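Local atomic coordinates of putative cell invasion protein with MAC/Perforin domain (Bacteroides thetaiotaomicron VPI-5482, PDB entry 3KK7), a protein that is a membrane-attack complex/perforin (MACPF) family protein that may act in cell invasion, although its activity is not established. Residues Ile295-Gly300 against Ile318-Trp323; Thr496-Phe501 against Gln534-Tyr539; Ser107-Asp112 against Lys156-Glu161; Thr123-Phe128 against Gly342-Ser347; Met382-Ser387 against Asp414-Ser419. One frame throughout, in Å; residues are numbered along the deposited sequence.

Contact 1. Residues Ile295-Gly300 against Ile318-Trp323; sequences IKTLGG and IDLTPW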
# COMPACT_ATOMS: atom_id res chain seq x y z
N ILE A 295 22.55 9.03 -15.57
CA ILE A 295 21.79 7.97 -16.20
C ILE A 295 21.92 6.65 -15.45
O ILE A 295 22.79 6.48 -14.58
CB ILE A 295 22.19 7.77 -17.65
CG1 ILE A 295 23.64 7.34 -17.77
CG2 ILE A 295 21.93 9.01 -18.43
CD1 ILE A 295 23.82 6.45 -18.98
N LYS A 296 21.01 5.75 -15.77
CA LYS A 296 20.98 4.40 -15.24
C LYS A 296 20.31 3.54 -16.28
O LYS A 296 19.27 3.93 -16.82
CB LYS A 296 20.17 4.30 -13.94
CG LYS A 296 20.27 2.88 -13.28
CD LYS A 296 19.67 2.78 -11.85
CE LYS A 296 18.16 2.72 -11.83
NZ LYS A 296 17.68 2.31 -10.47
N THR A 297 20.89 2.38 -16.59
CA THR A 297 20.29 1.46 -17.55
C THR A 297 19.65 0.33 -16.78
O THR A 297 20.12 -0.04 -15.70
CB THR A 297 21.30 0.93 -18.57
OG1 THR A 297 22.44 0.39 -17.90
CG2 THR A 297 21.75 2.03 -19.51
N LEU A 298 18.54 -0.16 -17.32
CA LEU A 298 17.80 -1.26 -16.74
C LEU A 298 17.89 -2.41 -17.72
O LEU A 298 17.41 -2.28 -18.86
CB LEU A 298 16.34 -0.91 -16.55
CG LEU A 298 16.02 0.25 -15.61
CD1 LEU A 298 14.51 0.34 -15.45
CD2 LEU A 298 16.66 0.08 -14.28
N GLY A 299 18.52 -3.51 -17.31
CA GLY A 299 18.68 -4.68 -18.17
C GLY A 299 19.81 -4.51 -19.14
O GLY A 299 20.57 -3.54 -19.07
N GLY A 300 19.93 -5.45 -20.06
CA GLY A 300 21.02 -5.47 -21.04
C GLY A 300 22.35 -5.71 -20.37
O GLY A 300 22.40 -6.19 -19.24
N ILE A 318 28.20 9.93 -22.96
CA ILE A 318 28.27 8.50 -22.78
C ILE A 318 27.67 7.81 -23.99
O ILE A 318 26.56 8.13 -24.39
CB ILE A 318 27.45 8.07 -21.59
CG1 ILE A 318 27.80 8.91 -20.36
CG2 ILE A 318 27.66 6.57 -21.36
CD1 ILE A 318 26.92 8.59 -19.12
N ASP A 319 28.42 6.85 -24.55
CA ASP A 319 27.97 6.02 -25.67
C ASP A 319 27.23 4.81 -25.10
O ASP A 319 27.85 4.00 -24.41
CB ASP A 319 29.20 5.56 -26.48
CG ASP A 319 28.85 4.71 -27.71
OD1 ASP A 319 27.77 4.91 -28.33
OD2 ASP A 319 29.68 3.85 -28.07
N LEU A 320 25.93 4.70 -25.36
CA LEU A 320 25.19 3.52 -24.94
C LEU A 320 25.05 2.49 -26.07
O LEU A 320 24.26 1.54 -25.96
CB LEU A 320 23.82 3.91 -24.37
CG LEU A 320 23.89 4.76 -23.08
CD1 LEU A 320 22.52 5.36 -22.75
CD2 LEU A 320 24.44 3.94 -21.94
N THR A 321 25.82 2.64 -27.15
CA THR A 321 25.64 1.76 -28.29
C THR A 321 25.83 0.28 -27.92
O THR A 321 24.95 -0.51 -28.20
CB THR A 321 26.47 2.19 -29.51
OG1 THR A 321 26.08 3.52 -29.88
CG2 THR A 321 26.23 1.25 -30.70
N PRO A 322 26.92 -0.08 -27.22
CA PRO A 322 27.08 -1.48 -26.80
C PRO A 322 25.91 -1.98 -25.97
O PRO A 322 25.45 -3.11 -26.17
CB PRO A 322 28.36 -1.47 -25.96
CG PRO A 322 29.12 -0.29 -26.47
CD PRO A 322 28.05 0.74 -26.77
N TRP A 323 25.44 -1.15 -25.04
CA TRP A 323 24.30 -1.53 -24.22
C TRP A 323 23.03 -1.74 -25.08
O TRP A 323 22.29 -2.72 -24.89
CB TRP A 323 24.04 -0.50 -23.12
CG TRP A 323 22.79 -0.75 -22.42
CD1 TRP A 323 22.59 -1.64 -21.40
CD2 TRP A 323 21.53 -0.15 -22.70
NE1 TRP A 323 21.26 -1.60 -21.01
CE2 TRP A 323 20.60 -0.69 -21.79
CE3 TRP A 323 21.11 0.82 -23.60
CZ2 TRP A 323 19.27 -0.31 -21.78
CZ3 TRP A 323 19.80 1.20 -23.58
CH2 TRP A 323 18.89 0.64 -22.68
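Trp323 reaches across from the start of helix 321-326 with CG anti to its backbone N (chi1 172°). This carries the indole to the end of strand 288-298. There NE1 donates to Gly299 O over 2.8 Å. The bond is nearly straight, 161° at the hydrogen. The oxygen lies in the indole plane, but the donor sits above the carbonyl plane and so is not on a lone pair. The bond fixes the rotation of the ring and satisfies its buried N-H.

Thr297 lies over one face of that ring. Its CG2 is anti to the carbonyl carbon and beside the backbone N. From there it forms a CH-pi contact, 3.8 Å from the centroid of the Trp323 five-membered ring. Its OG1 takes the crowded position between N and C and bonds to Tyr304 N.

Ile295 also holds CG1 in the crowded position (chi1 63°). Its CG1-CD1 branch meets two methyls of the other segment: Ile295 CG1 is 3.8 Å from Ile318 CD1, and Ile295 CD1 is 3.9 Å from Leu320 CD2. Ile274 of strand 271-274 touches both Ile295 and Ile318.

Asp319 OD1 accepts Thr321 OG1 at 2.7 Å on its syn lone pair, beside the helix start. Apolar packing and one indole hydrogen bond thus join two sheets of the MACPF region: strand 318-319 of a small three-stranded antiparallel sheet, with helix 321-326, packs against the end of strand 288-298 of the large one.

Contact 2. Residues Thr496-Phe501 against Gln534-Tyr539; sequences TSMYCF and QRYKIY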
# COMPACT_ATOMS: atom_id res chain seq x y z
N THR A 496 -25.12 -16.86 12.27
CA THR A 496 -26.38 -16.15 12.43
C THR A 496 -26.24 -14.67 12.12
O THR A 496 -27.10 -14.09 11.47
CB THR A 496 -26.90 -16.25 13.85
OG1 THR A 496 -26.67 -17.56 14.35
CG2 THR A 496 -28.39 -15.92 13.89
N SER A 497 -25.14 -14.05 12.58
CA SER A 497 -24.92 -12.60 12.43
C SER A 497 -23.99 -12.20 11.27
O SER A 497 -23.91 -11.03 10.90
CB SER A 497 -24.39 -12.03 13.74
OG SER A 497 -25.31 -12.26 14.79
N MSE A 498 -23.27 -13.17 10.71
CA MSE A 498 -22.50 -12.98 9.47
C MSE A 498 -21.24 -12.18 9.67
O MSE A 498 -20.77 -11.48 8.77
CB MSE A 498 -23.37 -12.37 8.36
CG MSE A 498 -24.75 -13.08 8.19
SE MSE A 498 -24.65 -15.06 8.21
CE MSE A 498 -23.69 -15.36 6.53
N TYR A 499 -20.64 -12.32 10.85
CA TYR A 499 -19.35 -11.68 11.10
C TYR A 499 -18.34 -12.76 11.40
O TYR A 499 -18.71 -13.90 11.71
CB TYR A 499 -19.45 -10.64 12.22
CG TYR A 499 -19.68 -11.20 13.59
CD1 TYR A 499 -18.62 -11.69 14.34
CD2 TYR A 499 -20.96 -11.23 14.15
CE1 TYR A 499 -18.82 -12.23 15.61
CE2 TYR A 499 -21.17 -11.75 15.44
CZ TYR A 499 -20.09 -12.25 16.15
OH TYR A 499 -20.24 -12.77 17.40
N CYS A 500 -17.06 -12.39 11.30
CA CYS A 500 -15.98 -13.32 11.43
C CYS A 500 -14.65 -12.67 11.86
O CYS A 500 -14.22 -11.67 11.26
CB CYS A 500 -15.80 -14.04 10.09
SG CYS A 500 -14.25 -14.96 9.93
N PHE A 501 -14.01 -13.25 12.88
CA PHE A 501 -12.69 -12.83 13.32
C PHE A 501 -11.68 -13.82 12.77
O PHE A 501 -11.84 -15.03 12.96
CB PHE A 501 -12.55 -12.77 14.85
CG PHE A 501 -13.59 -11.92 15.55
CD1 PHE A 501 -14.03 -10.73 15.01
CD2 PHE A 501 -14.10 -12.31 16.78
CE1 PHE A 501 -14.99 -9.94 15.68
CE2 PHE A 501 -15.08 -11.54 17.46
CZ PHE A 501 -15.51 -10.35 16.90
N GLN A 534 -17.91 -14.03 0.55
CA GLN A 534 -19.09 -13.50 -0.16
C GLN A 534 -20.20 -13.12 0.80
O GLN A 534 -21.00 -12.23 0.49
CB GLN A 534 -19.62 -14.48 -1.21
CG GLN A 534 -18.70 -14.59 -2.39
CD GLN A 534 -19.27 -15.37 -3.51
OE1 GLN A 534 -20.27 -16.09 -3.38
NE2 GLN A 534 -18.64 -15.23 -4.65
N ARG A 535 -20.25 -13.79 1.96
CA ARG A 535 -21.37 -13.65 2.87
C ARG A 535 -21.00 -13.16 4.25
O ARG A 535 -21.88 -12.84 5.02
CB ARG A 535 -22.14 -14.98 2.96
CG ARG A 535 -22.83 -15.43 1.62
CD ARG A 535 -23.61 -16.77 1.76
NE ARG A 535 -24.39 -16.79 3.00
CZ ARG A 535 -24.87 -17.88 3.62
NH1 ARG A 535 -24.71 -19.09 3.09
NH2 ARG A 535 -25.53 -17.74 4.77
N TYR A 536 -19.70 -13.08 4.57
CA TYR A 536 -19.29 -12.59 5.89
C TYR A 536 -18.44 -11.31 5.80
O TYR A 536 -17.90 -10.98 4.75
CB TYR A 536 -18.53 -13.69 6.66
CG TYR A 536 -19.40 -14.86 7.04
CD1 TYR A 536 -19.77 -15.82 6.11
CD2 TYR A 536 -19.85 -15.03 8.35
CE1 TYR A 536 -20.57 -16.90 6.44
CE2 TYR A 536 -20.66 -16.13 8.71
CZ TYR A 536 -21.03 -17.06 7.75
OH TYR A 536 -21.83 -18.15 8.06
N LYS A 537 -18.42 -10.57 6.90
CA LYS A 537 -17.46 -9.51 7.12
C LYS A 537 -16.33 -10.15 7.92
O LYS A 537 -16.56 -10.81 8.92
CB LYS A 537 -18.08 -8.37 7.93
CG LYS A 537 -19.16 -7.53 7.19
CD LYS A 537 -18.57 -6.64 6.08
CE LYS A 537 -19.68 -5.90 5.33
NZ LYS A 537 -19.13 -4.83 4.44
N ILE A 538 -15.11 -9.99 7.45
CA ILE A 538 -13.96 -10.61 8.07
C ILE A 538 -13.04 -9.54 8.70
O ILE A 538 -12.62 -8.59 8.03
CB ILE A 538 -13.15 -11.45 7.06
CG1 ILE A 538 -14.03 -12.50 6.36
CG2 ILE A 538 -12.00 -12.14 7.77
CD1 ILE A 538 -13.37 -13.07 5.18
N TYR A 539 -12.74 -9.72 9.98
CA TYR A 539 -11.86 -8.84 10.71
C TYR A 539 -10.69 -9.65 11.25
O TYR A 539 -10.90 -10.68 11.91
CB TYR A 539 -12.61 -8.17 11.84
CG TYR A 539 -13.80 -7.42 11.36
CD1 TYR A 539 -13.68 -6.12 10.91
CD2 TYR A 539 -15.05 -8.01 11.31
CE1 TYR A 539 -14.78 -5.43 10.45
CE2 TYR A 539 -16.13 -7.33 10.85
CZ TYR A 539 -15.99 -6.05 10.42
OH TYR A 539 -17.08 -5.37 9.97
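Selenomethionine Met498 crosses obliquely over the ring of Tyr536. Its chain is bent at chi2 and chi3 (-45° and -67°), which folds the CE methyl back onto one ring face. Met498 CE lies 3.6 Å from the Tyr536 ring centroid, offset toward the rim, as a CH-pi contact. SE lies further off and oblique to the ring, a Met-aromatic contact. The same methyl reaches the other neighbour: Met498 CE is 3.5 Å from Arg535 NH2, and it approaches the Arg535 guanidinium obliquely.

Beyond this pair the segments run as parallel strands, the edge strand 537-540 beside 499-504 in the four-stranded mixed sheet of the D3 region. Lys537 N donates to Met498 O at 3.1 Å. Tyr539 N donates to Cys500 O at 2.8 Å, nearly along the C=O axis.

Tyr499, Phe501, Lys537 and Tyr539 project from one face of the sheet, Cys500 and Ile538 from the other. Phe501 turns its ring edge to Tyr539, with Phe501 CD1 4.3 Å from Tyr539 CB. On that face Ile471 of strand 468-472 touches Tyr499, Phe501 and Tyr539. Tyr499 OH bonds to Asp475 N. On the other face Cys500 SG meets Ile538 CG2 at 4.2 Å.

Contact 3. Residues Ser107-Asp112 against Lys156-Glu161; sequences SYSDFD and KVVHGE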
# COMPACT_ATOMS: atom_id res chain seq x y z
N SER A 107 9.73 17.57 -18.30
CA SER A 107 10.34 18.69 -17.62
C SER A 107 9.39 19.17 -16.54
O SER A 107 8.18 19.26 -16.77
CB SER A 107 10.55 19.82 -18.59
OG SER A 107 11.34 19.40 -19.68
N TYR A 108 9.95 19.53 -15.38
CA TYR A 108 9.16 19.94 -14.24
C TYR A 108 9.92 20.90 -13.33
O TYR A 108 11.03 20.61 -12.89
CB TYR A 108 8.63 18.70 -13.48
CG TYR A 108 9.64 17.69 -12.96
CD1 TYR A 108 10.29 16.79 -13.82
CD2 TYR A 108 9.91 17.58 -11.58
CE1 TYR A 108 11.22 15.84 -13.33
CE2 TYR A 108 10.82 16.64 -11.08
CZ TYR A 108 11.47 15.77 -11.94
OH TYR A 108 12.35 14.84 -11.42
N SER A 109 9.29 22.04 -13.08
CA SER A 109 9.84 23.11 -12.24
C SER A 109 9.71 22.84 -10.77
O SER A 109 10.25 23.60 -9.96
CB SER A 109 9.11 24.42 -12.50
OG SER A 109 9.43 24.92 -13.78
N ASP A 110 8.94 21.83 -10.40
CA ASP A 110 8.79 21.52 -8.99
C ASP A 110 8.12 20.17 -8.87
O ASP A 110 7.71 19.57 -9.88
CB ASP A 110 8.03 22.63 -8.22
CG ASP A 110 6.55 22.69 -8.54
OD1 ASP A 110 5.90 21.63 -8.70
OD2 ASP A 110 6.01 23.81 -8.62
N PHE A 111 7.98 19.70 -7.63
CA PHE A 111 7.58 18.32 -7.40
C PHE A 111 6.09 18.09 -7.53
O PHE A 111 5.68 16.96 -7.66
CB PHE A 111 8.26 17.78 -6.14
CG PHE A 111 9.75 17.76 -6.28
CD1 PHE A 111 10.37 16.78 -7.05
CD2 PHE A 111 10.52 18.79 -5.80
CE1 PHE A 111 11.77 16.81 -7.26
CE2 PHE A 111 11.90 18.83 -6.01
CZ PHE A 111 12.52 17.85 -6.74
N ASP A 112 5.28 19.14 -7.58
CA ASP A 112 3.89 18.95 -7.97
C ASP A 112 3.80 18.84 -9.47
O ASP A 112 3.06 18.00 -10.01
CB ASP A 112 3.00 20.07 -7.45
CG ASP A 112 2.77 19.97 -5.97
OD1 ASP A 112 2.90 18.85 -5.41
OD2 ASP A 112 2.42 21.00 -5.37
N LYS A 156 15.13 29.45 -9.95
CA LYS A 156 15.78 29.18 -11.22
C LYS A 156 15.87 27.70 -11.58
O LYS A 156 16.23 27.36 -12.70
CB LYS A 156 17.20 29.78 -11.21
CG LYS A 156 17.26 31.27 -10.88
CD LYS A 156 18.61 31.90 -11.20
CE LYS A 156 18.60 33.41 -10.87
NZ LYS A 156 18.70 33.64 -9.39
N VAL A 157 15.54 26.84 -10.64
CA VAL A 157 15.70 25.41 -10.81
C VAL A 157 14.59 24.81 -11.67
O VAL A 157 13.41 25.14 -11.50
CB VAL A 157 15.73 24.70 -9.42
CG1 VAL A 157 15.52 23.21 -9.53
CG2 VAL A 157 17.05 25.03 -8.72
N VAL A 158 14.97 23.95 -12.61
CA VAL A 158 14.02 23.09 -13.31
C VAL A 158 14.61 21.69 -13.45
O VAL A 158 15.83 21.53 -13.58
CB VAL A 158 13.56 23.68 -14.66
CG1 VAL A 158 14.70 23.87 -15.62
CG2 VAL A 158 12.50 22.82 -15.29
N HIS A 159 13.74 20.68 -13.38
CA HIS A 159 14.14 19.27 -13.46
C HIS A 159 13.70 18.61 -14.75
O HIS A 159 12.74 19.03 -15.37
CB HIS A 159 13.58 18.49 -12.29
CG HIS A 159 13.78 19.18 -10.99
ND1 HIS A 159 14.94 19.05 -10.26
CD2 HIS A 159 12.98 20.02 -10.29
CE1 HIS A 159 14.84 19.80 -9.17
NE2 HIS A 159 13.67 20.39 -9.17
N GLY A 160 14.41 17.55 -15.12
CA GLY A 160 14.15 16.82 -16.37
C GLY A 160 14.28 15.32 -16.17
O GLY A 160 15.04 14.89 -15.33
N GLU A 161 13.51 14.55 -16.93
CA GLU A 161 13.65 13.09 -16.97
C GLU A 161 13.53 12.62 -18.40
O GLU A 161 12.72 13.15 -19.17
CB GLU A 161 12.62 12.40 -16.10
CG GLU A 161 12.82 10.88 -16.00
CD GLU A 161 11.74 10.17 -15.22
OE1 GLU A 161 10.88 10.83 -14.63
OE2 GLU A 161 11.75 8.94 -15.21
O HOH W 1 14.69 15.05 -12.46
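Tyr108 OH is held by two partners. One is a water, 2.6 Å from Tyr108 OH. The other is Arg139 NH1, which also forms a salt bridge with Glu161 OE1. The water donates in turn to Gly160 O, 2.9 Å away, and so ties the phenol to the neighbouring strand. The nearby arginine charge would tend to polarise the hydroxyl.

Tyr108 CG sits in the crowded position between N and C (chi1 57°), and this swings the ring over the partner strand. His159 CB lies over the centre of one ring face, 3.5 Å from the Tyr108 ring centroid, as a CH-pi contact. The two rings are oblique, with planes 31° apart. Phe111 comes to one face of the imidazole near its rim, with Phe111 CZ 3.7 Å from His159 NE2. These planes are also oblique, at 40°. The three residues make an aromatic cluster.

The backbones pair as antiparallel strands, and Tyr108 and His159 are a hydrogen-bonded pair. Tyr108 N donates to His159 O at 2.8 Å, and His159 N returns the bond to Tyr108 O at 2.8 Å. The strand pairing ends there, and Phe111 then brings its ring back to His159.

The contact thus lies where strands 93-108 and 157-173 meet in the central MACPF sheet. Helix 133-146 packs on Tyr108 and Phe111. Helix 236-249 touches Ser107, Ser109 and Val158. Strand 220-230 flanks 157-173.

Contact 4. Residues Thr123-Phe128 against Gly342-Ser347; sequences TVKSGF and GLYPIS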
# COMPACT_ATOMS: atom_id res chain seq x y z
N THR A 123 -0.49 4.81 -13.69
CA THR A 123 -0.06 3.43 -13.42
C THR A 123 -0.85 2.75 -12.29
O THR A 123 -0.88 1.54 -12.21
CB THR A 123 1.44 3.31 -13.06
OG1 THR A 123 1.65 3.76 -11.71
CG2 THR A 123 2.29 4.06 -14.02
N VAL A 124 -1.46 3.52 -11.42
CA VAL A 124 -2.22 2.96 -10.31
C VAL A 124 -3.65 2.72 -10.76
O VAL A 124 -4.22 3.50 -11.54
CB VAL A 124 -2.16 3.87 -9.08
CG1 VAL A 124 -2.95 3.26 -7.90
CG2 VAL A 124 -0.68 4.14 -8.69
N LYS A 125 -4.19 1.60 -10.31
CA LYS A 125 -5.55 1.20 -10.61
C LYS A 125 -6.55 2.36 -10.58
O LYS A 125 -6.74 3.02 -9.58
CB LYS A 125 -5.99 0.16 -9.58
CG LYS A 125 -7.40 -0.28 -9.67
CD LYS A 125 -7.81 -0.86 -8.34
CE LYS A 125 -9.13 -1.65 -8.44
NZ LYS A 125 -9.63 -1.88 -7.06
N SER A 126 -7.20 2.57 -11.70
CA SER A 126 -8.22 3.55 -11.84
C SER A 126 -9.26 3.44 -10.74
O SER A 126 -9.78 2.36 -10.47
CB SER A 126 -8.89 3.35 -13.19
OG SER A 126 -10.07 4.13 -13.27
N GLY A 127 -9.54 4.58 -10.11
CA GLY A 127 -10.54 4.65 -9.06
C GLY A 127 -10.01 4.59 -7.63
O GLY A 127 -10.72 4.96 -6.70
N PHE A 128 -8.79 4.11 -7.44
CA PHE A 128 -8.20 4.05 -6.11
C PHE A 128 -7.79 5.45 -5.64
O PHE A 128 -7.32 6.22 -6.44
CB PHE A 128 -6.99 3.16 -6.17
CG PHE A 128 -6.18 3.15 -4.95
CD1 PHE A 128 -6.59 2.42 -3.85
CD2 PHE A 128 -4.97 3.85 -4.90
CE1 PHE A 128 -5.81 2.40 -2.70
CE2 PHE A 128 -4.18 3.83 -3.75
CZ PHE A 128 -4.61 3.11 -2.65
N GLY A 342 -1.28 -0.79 -13.90
CA GLY A 342 -0.45 -1.96 -13.59
C GLY A 342 -0.06 -2.13 -12.13
O GLY A 342 0.66 -3.05 -11.79
N LEU A 343 -0.50 -1.20 -11.27
CA LEU A 343 -0.26 -1.25 -9.82
C LEU A 343 -1.59 -1.27 -9.08
O LEU A 343 -2.41 -0.38 -9.25
CB LEU A 343 0.58 -0.06 -9.33
CG LEU A 343 2.03 0.08 -9.77
CD1 LEU A 343 2.60 1.41 -9.24
CD2 LEU A 343 2.86 -1.10 -9.29
N TYR A 344 -1.78 -2.27 -8.23
CA TYR A 344 -3.00 -2.44 -7.45
C TYR A 344 -2.69 -2.26 -5.99
O TYR A 344 -1.63 -2.66 -5.53
CB TYR A 344 -3.57 -3.85 -7.68
CG TYR A 344 -4.60 -3.87 -8.78
CD1 TYR A 344 -4.28 -3.45 -10.07
CD2 TYR A 344 -5.92 -4.28 -8.53
CE1 TYR A 344 -5.22 -3.44 -11.06
CE2 TYR A 344 -6.88 -4.28 -9.54
CZ TYR A 344 -6.51 -3.85 -10.79
OH TYR A 344 -7.41 -3.84 -11.81
N PRO A 345 -3.60 -1.65 -5.25
CA PRO A 345 -3.34 -1.53 -3.85
C PRO A 345 -3.23 -2.87 -3.17
O PRO A 345 -3.93 -3.80 -3.54
CB PRO A 345 -4.61 -0.84 -3.33
CG PRO A 345 -5.67 -1.27 -4.25
CD PRO A 345 -4.98 -1.26 -5.57
N ILE A 346 -2.39 -2.96 -2.15
CA ILE A 346 -2.28 -4.19 -1.33
C ILE A 346 -3.65 -4.58 -0.79
O ILE A 346 -3.94 -5.75 -0.64
CB ILE A 346 -1.26 -4.00 -0.17
CG1 ILE A 346 0.14 -3.85 -0.75
CG2 ILE A 346 -1.24 -5.16 0.78
CD1 ILE A 346 1.16 -3.42 0.26
N SER A 347 -4.50 -3.59 -0.54
CA SER A 347 -5.83 -3.87 0.02
C SER A 347 -6.70 -4.74 -0.88
O SER A 347 -7.58 -5.45 -0.39
CB SER A 347 -6.58 -2.60 0.39
OG SER A 347 -6.69 -1.74 -0.70
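Two backbone hydrogen bonds join the segments. Leu343 N donates to Thr123 O at 2.9 Å, and Lys125 N donates to Leu343 O at 2.9 Å. Both run nearly along the C=O axis; the second is the straighter, 159° at the hydrogen against 143°. They make a single beta bridge between Val124 and Leu343. The bridge fixes the loop ahead of helix 133-146 to strand 343-345, an element of the MACPF sheet.

Lys125 then opens a type II turn to Phe128. Its side chain is extended, with CG anti to the backbone N, and lies across one face of the Tyr344 ring. Lys125 CD is 4.0 Å from the Tyr344 ring centroid, a CH-pi contact offset toward the rim. The charged end goes on to a salt bridge with Asp348.

Thr123 and Leu343 lie side by side, with Thr123 OG1 3.5 Å from Leu343 CD1. That hydroxyl bonds to Phe120 O. At the end of the turn, Phe128 and Pro345 meet tip to tip: Phe128 CE1 is 3.5 Å from Pro345 CB.

Contact 5. Residues Met382-Ser387 against Asp414-Ser419; sequences MYIRKS and DAASQS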
# COMPACT_ATOMS: atom_id res chain seq x y z
N MSE A 382 -22.18 5.12 22.18
CA MSE A 382 -22.31 5.22 20.72
C MSE A 382 -23.51 6.10 20.39
O MSE A 382 -24.61 5.88 20.89
CB MSE A 382 -22.50 3.84 20.09
CG MSE A 382 -22.51 3.82 18.57
SE MSE A 382 -23.12 2.05 17.99
CE MSE A 382 -24.26 2.54 16.44
N TYR A 383 -23.27 7.10 19.55
CA TYR A 383 -24.29 8.05 19.17
C TYR A 383 -25.35 7.34 18.35
O TYR A 383 -25.03 6.53 17.49
CB TYR A 383 -23.67 9.18 18.34
CG TYR A 383 -24.67 10.22 17.91
CD1 TYR A 383 -25.24 11.08 18.84
CD2 TYR A 383 -25.05 10.34 16.58
CE1 TYR A 383 -26.17 12.04 18.46
CE2 TYR A 383 -25.98 11.30 16.19
CZ TYR A 383 -26.53 12.15 17.14
OH TYR A 383 -27.44 13.11 16.78
N ILE A 384 -26.62 7.63 18.64
CA ILE A 384 -27.73 7.00 17.93
C ILE A 384 -28.53 8.07 17.19
O ILE A 384 -28.60 8.04 15.97
CB ILE A 384 -28.69 6.18 18.86
CG1 ILE A 384 -27.93 5.05 19.55
CG2 ILE A 384 -29.85 5.59 18.04
CD1 ILE A 384 -27.37 3.98 18.59
N ARG A 385 -29.11 9.02 17.93
CA ARG A 385 -29.87 10.10 17.30
C ARG A 385 -30.07 11.28 18.24
O ARG A 385 -29.73 11.21 19.43
CB ARG A 385 -31.23 9.59 16.84
CG ARG A 385 -32.08 8.96 17.96
CD ARG A 385 -33.55 8.89 17.56
NE ARG A 385 -34.38 8.49 18.70
CZ ARG A 385 -34.59 7.23 19.08
NH1 ARG A 385 -34.01 6.21 18.44
NH2 ARG A 385 -35.37 6.99 20.13
N LYS A 386 -30.62 12.36 17.68
CA LYS A 386 -31.07 13.54 18.44
C LYS A 386 -32.53 13.38 18.83
O LYS A 386 -33.35 13.00 18.01
CB LYS A 386 -30.93 14.85 17.63
CG LYS A 386 -29.50 15.23 17.34
CD LYS A 386 -29.23 16.74 17.29
CE LYS A 386 -27.69 16.96 17.40
NZ LYS A 386 -27.21 18.28 16.87
N SER A 387 -32.84 13.73 20.08
CA SER A 387 -34.21 13.75 20.57
C SER A 387 -34.97 14.86 19.87
O SER A 387 -34.38 15.69 19.19
CB SER A 387 -34.25 13.96 22.10
OG SER A 387 -34.05 15.31 22.48
N ASP A 414 -31.07 -2.88 17.38
CA ASP A 414 -32.38 -2.56 17.97
C ASP A 414 -32.34 -1.39 18.96
O ASP A 414 -33.36 -1.04 19.56
CB ASP A 414 -33.00 -3.81 18.63
CG ASP A 414 -33.80 -4.68 17.63
OD1 ASP A 414 -33.68 -4.49 16.40
OD2 ASP A 414 -34.58 -5.56 18.08
N ALA A 415 -31.17 -0.79 19.13
CA ALA A 415 -31.02 0.37 19.99
C ALA A 415 -31.77 1.59 19.43
O ALA A 415 -32.17 2.45 20.21
CB ALA A 415 -29.54 0.69 20.19
N ALA A 416 -31.94 1.67 18.10
CA ALA A 416 -32.67 2.79 17.47
C ALA A 416 -34.19 2.72 17.75
O ALA A 416 -34.86 3.76 17.80
CB ALA A 416 -32.41 2.84 15.96
N SER A 417 -34.71 1.50 17.93
CA SER A 417 -36.12 1.26 18.29
C SER A 417 -36.46 1.87 19.65
O SER A 417 -37.56 2.37 19.84
CB SER A 417 -36.42 -0.25 18.35
OG SER A 417 -36.07 -0.94 17.16
N GLN A 418 -35.52 1.83 20.58
CA GLN A 418 -35.80 2.24 21.95
C GLN A 418 -36.29 3.68 22.00
O GLN A 418 -35.89 4.53 21.20
CB GLN A 418 -34.57 2.05 22.83
CG GLN A 418 -34.00 0.62 22.80
CD GLN A 418 -33.07 0.33 23.96
OE1 GLN A 418 -31.85 0.50 23.87
NE2 GLN A 418 -33.64 -0.11 25.08
N SER A 419 -37.16 3.95 22.96
CA SER A 419 -37.76 5.27 23.13
C SER A 419 -36.75 6.24 23.69
O SER A 419 -35.97 5.88 24.58
CB SER A 419 -38.92 5.19 24.11
OG SER A 419 -38.44 4.94 25.42
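Arg385 holds CG in the crowded position between its backbone N and carbonyl carbon (chi1 57°). From CG to NE the chain is extended, so the guanidinium is carried out to the loop 414-419. Ile384 has CG2 anti to its backbone N, beside the carbonyl carbon. Both side chains point to the same loop because the two residues form a classic beta bulge opposite Leu393, in strand 376-386 of the D2 region.

The guanidinium grips two backbone carbonyls with its two end nitrogens. Arg385 NH2 donates to Gln418 O at 2.7 Å. This bond is almost straight, 171° at the hydrogen, and the oxygen lies in the guanidinium plane. Arg385 NH1 donates to Ala416 O at 2.7 Å, on a lone pair of that oxygen. It is more bent, 130°, with the oxygen tilted out of the guanidinium plane. NH2 has a further partner in Asp420, a salt bridge at the start of helix 420-424. The arginine therefore ties the bulged strand to both the loop and the following helix.

Packing beside it is light. Ile384 CG2 lies 4.0 Å from Ala416 CA. Its other branch ends against the neighbouring alanine, with Ile384 CD1 4.3 Å from Ala415 CB.

Contacts 1, 3 and 4 lie in the MACPF region and reach the same antiparallel sheet. Contact 5 belongs to the D2 region and contact 2 to D3. Contacts 3 and 4 alternate along the chain, with centres about 26 Å apart. Contact 1 is nested inside the stretch of chain that contact 4 closes. Contact 4 lies nearest the chain's centre, about 9 Å away. Contacts 5 and 2 then follow in series, their centres about 24 Å apart. Contact 1 is about 68 Å from contact 5, centre to centre, on the other side of the chain's centre. Three contacts thus tie parts to one MACPF sheet, and two act within D2 and D3 of an elongated protein.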